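Local coordinates for protein epidermin leader peptide processing serine protease EpiP (Staphylococcus aureus subsp. aureus, PDB 3QFH) that probably removes the leader peptide from an epidermin-like lantibiotic precursor, acting as a subtilisin-like serine endopeptidase, at residues V25-T30 and H52-K57. Sequence-based numbering, arbitrary orientation.
Sequences VEYKNT and HVAQIK. With SO4 (sulfate ion), chain L.
The Tyr27 ring lies flat against the backbone of His52. Its chi1 of 53° puts CG in the crowded position between the backbone N and the carbonyl carbon, which lays the ring across the chain at His52 and Val53. His52 C sits over one ring face, 3.4 Å from Tyr27 CE2. His52 CB makes a CH-pi contact with the same ring. The two ring planes stand at 76°, and Tyr27 CE1 meets the edge of the imidazole. That edge also faces a sulfate ion, probably from the crystallisation liquor. Sulfate O4 accepts hydrogen bonds from His52 NE2 (2.6 Å) and Thr30 N (2.7 Å), the latter almost straight at 175°. The anion thus ties His52 to the start of helix 30-40, where Asn29 is the N-cap.

The backbones pair antiparallel. Val25 and Ala54 form a hydrogen-bonded pair, and Tyr27 N donates to His52 O (2.8 Å) from above the carbonyl plane. Val25 CG2 touches Ile56 CD1 at 4.0 Å on one sheet face. Glu26 and Val53 lie on the other.

Strands 73-78 and 43-48 flank the pair in what is probably the propeptide domain, as in other subtilases. Glu26 and Val53 pack on helix 254-269, where Glu26 salt-bridges Lys262. Phe33 of helix 30-40 stacks with Tyr27.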
loop_
_atom_site.group_PDB
_atom_site.type_symbol
_atom_site.label_atom_id
_atom_site.label_comp_id
_atom_site.label_asym_id
_atom_site.label_seq_id
_atom_site.Cartn_x
_atom_site.Cartn_y
_atom_site.Cartn_z
ATOM N N VAL A 25 4.265 8.940 -20.380
ATOM C CA VAL A 25 3.686 8.639 -21.678
ATOM C C VAL A 25 2.967 7.306 -21.718
ATOM O O VAL A 25 3.517 6.284 -21.290
ATOM C CB VAL A 25 4.789 8.640 -22.782
ATOM C CG1 VAL A 25 4.197 8.345 -24.135
ATOM C CG2 VAL A 25 5.508 9.996 -22.816
ATOM N N GLU A 26 1.736 7.324 -22.233
ATOM C CA GLU A 26 0.971 6.113 -22.425
ATOM C C GLU A 26 0.982 5.816 -23.911
ATOM O O GLU A 26 0.550 6.635 -24.729
ATOM C CB GLU A 26 -0.454 6.246 -21.871
ATOM C CG GLU A 26 -1.266 4.957 -21.988
ATOM C CD GLU A 26 -2.510 4.934 -21.096
ATOM O OE1 GLU A 26 -2.778 5.931 -20.369
ATOM O OE2 GLU A 26 -3.211 3.896 -21.110
ATOM N N TYR A 27 1.514 4.658 -24.267
ATOM C CA TYR A 27 1.639 4.276 -25.667
ATOM C C TYR A 27 0.690 3.134 -26.032
ATOM O O TYR A 27 0.003 2.588 -25.177
ATOM C CB TYR A 27 3.098 3.975 -26.028
ATOM C CG TYR A 27 3.841 2.969 -25.159
ATOM C CD1 TYR A 27 3.885 1.626 -25.496
ATOM C CD2 TYR A 27 4.564 3.384 -24.053
ATOM C CE1 TYR A 27 4.594 0.713 -24.730
ATOM C CE2 TYR A 27 5.266 2.487 -23.274
ATOM C CZ TYR A 27 5.284 1.148 -23.620
ATOM O OH TYR A 27 5.990 0.246 -22.853
ATOM N N LYS A 28 0.631 2.789 -27.310
ATOM C CA LYS A 28 -0.348 1.799 -27.758
ATOM C C LYS A 28 0.171 0.392 -28.004
ATOM O O LYS A 28 -0.562 -0.564 -27.816
ATOM C CB LYS A 28 -1.054 2.323 -29.016
ATOM C CG LYS A 28 -1.829 3.612 -28.748
ATOM C CD LYS A 28 -2.656 4.089 -29.942
ATOM C CE LYS A 28 -3.368 5.404 -29.603
ATOM N NZ LYS A 28 -4.277 5.888 -30.687
ATOM N N ASN A 29 1.430 0.265 -28.394
ATOM C CA ASN A 29 1.976 -1.033 -28.773
ATOM C C ASN A 29 3.485 -1.116 -28.545
ATOM O O ASN A 29 4.242 -0.259 -29.001
ATOM C CB ASN A 29 1.651 -1.242 -30.259
ATOM C CG ASN A 29 2.169 -2.561 -30.810
ATOM O OD1 ASN A 29 2.914 -2.579 -31.791
ATOM N ND2 ASN A 29 1.781 -3.667 -30.185
ATOM N N THR A 30 3.920 -2.156 -27.843
ATOM C CA THR A 30 5.340 -2.363 -27.561
ATOM C C THR A 30 6.223 -2.263 -28.803
ATOM O O THR A 30 7.165 -1.477 -28.828
ATOM C CB THR A 30 5.554 -3.704 -26.829
ATOM O OG1 THR A 30 5.142 -3.534 -25.465
ATOM C CG2 THR A 30 7.033 -4.154 -26.860
ATOM N N HIS A 52 1.895 -0.533 -21.004
ATOM C CA HIS A 52 2.095 0.418 -22.090
ATOM C C HIS A 52 2.339 1.849 -21.592
ATOM O O HIS A 52 1.790 2.823 -22.146
ATOM C CB HIS A 52 0.928 0.365 -23.090
ATOM C CG HIS A 52 0.828 -0.937 -23.818
ATOM N ND1 HIS A 52 -0.293 -1.731 -23.780
ATOM C CD2 HIS A 52 1.730 -1.597 -24.580
ATOM C CE1 HIS A 52 -0.091 -2.812 -24.514
ATOM N NE2 HIS A 52 1.129 -2.752 -25.014
ATOM N N VAL A 53 3.167 1.989 -20.553
ATOM C CA VAL A 53 3.517 3.314 -20.032
ATOM C C VAL A 53 5.030 3.453 -19.858
ATOM O O VAL A 53 5.734 2.499 -19.509
ATOM C CB VAL A 53 2.773 3.680 -18.717
ATOM C CG1 VAL A 53 1.266 3.746 -18.951
ATOM C CG2 VAL A 53 3.094 2.708 -17.589
ATOM N N ALA A 54 5.529 4.647 -20.152
ATOM C CA ALA A 54 6.945 4.933 -20.033
ATOM C C ALA A 54 7.137 6.346 -19.549
ATOM O O ALA A 54 6.227 7.174 -19.623
ATOM C CB ALA A 54 7.649 4.762 -21.363
ATOM N N GLN A 55 8.315 6.605 -19.015
ATOM C CA GLN A 55 8.653 7.944 -18.600
ATOM C C GLN A 55 9.787 8.322 -19.520
ATOM O O GLN A 55 10.722 7.549 -19.723
ATOM C CB GLN A 55 9.074 8.004 -17.143
ATOM C CG GLN A 55 9.065 9.401 -16.595
ATOM C CD GLN A 55 9.438 9.441 -15.123
ATOM O OE1 GLN A 55 10.286 8.664 -14.668
ATOM N NE2 GLN A 55 8.837 10.375 -14.378
ATOM N N ILE A 56 9.691 9.501 -20.094
ATOM C CA ILE A 56 10.674 9.966 -21.042
ATOM C C ILE A 56 11.143 11.357 -20.654
ATOM O O ILE A 56 10.354 12.206 -20.228
ATOM C CB ILE A 56 10.066 9.977 -22.463
ATOM C CG1 ILE A 56 9.517 8.580 -22.806
ATOM C CG2 ILE A 56 11.097 10.440 -23.495
ATOM C CD1 ILE A 56 8.896 8.481 -24.219
ATOM N N LYS A 57 12.439 11.576 -20.772
ATOM C CA LYS A 57 12.998 12.857 -20.460
ATOM C C LYS A 57 13.180 13.544 -21.812
ATOM O O LYS A 57 13.887 13.033 -22.684
ATOM C CB LYS A 57 14.316 12.685 -19.698
ATOM C CG LYS A 57 14.763 13.944 -19.007
ATOM C CD LYS A 57 16.023 13.759 -18.159
ATOM C CE LYS A 57 16.386 15.076 -17.477
ATOM N NZ LYS A 57 17.672 15.025 -16.727
HETATM S S SO4 L . 1.785 -5.365 -27.275
HETATM O O1 SO4 L . 2.258 -5.771 -28.594
HETATM O O2 SO4 L . 0.334 -5.516 -27.222
HETATM O O3 SO4 L . 2.403 -6.193 -26.242
HETATM O O4 SO4 L . 2.146 -3.972 -27.048
#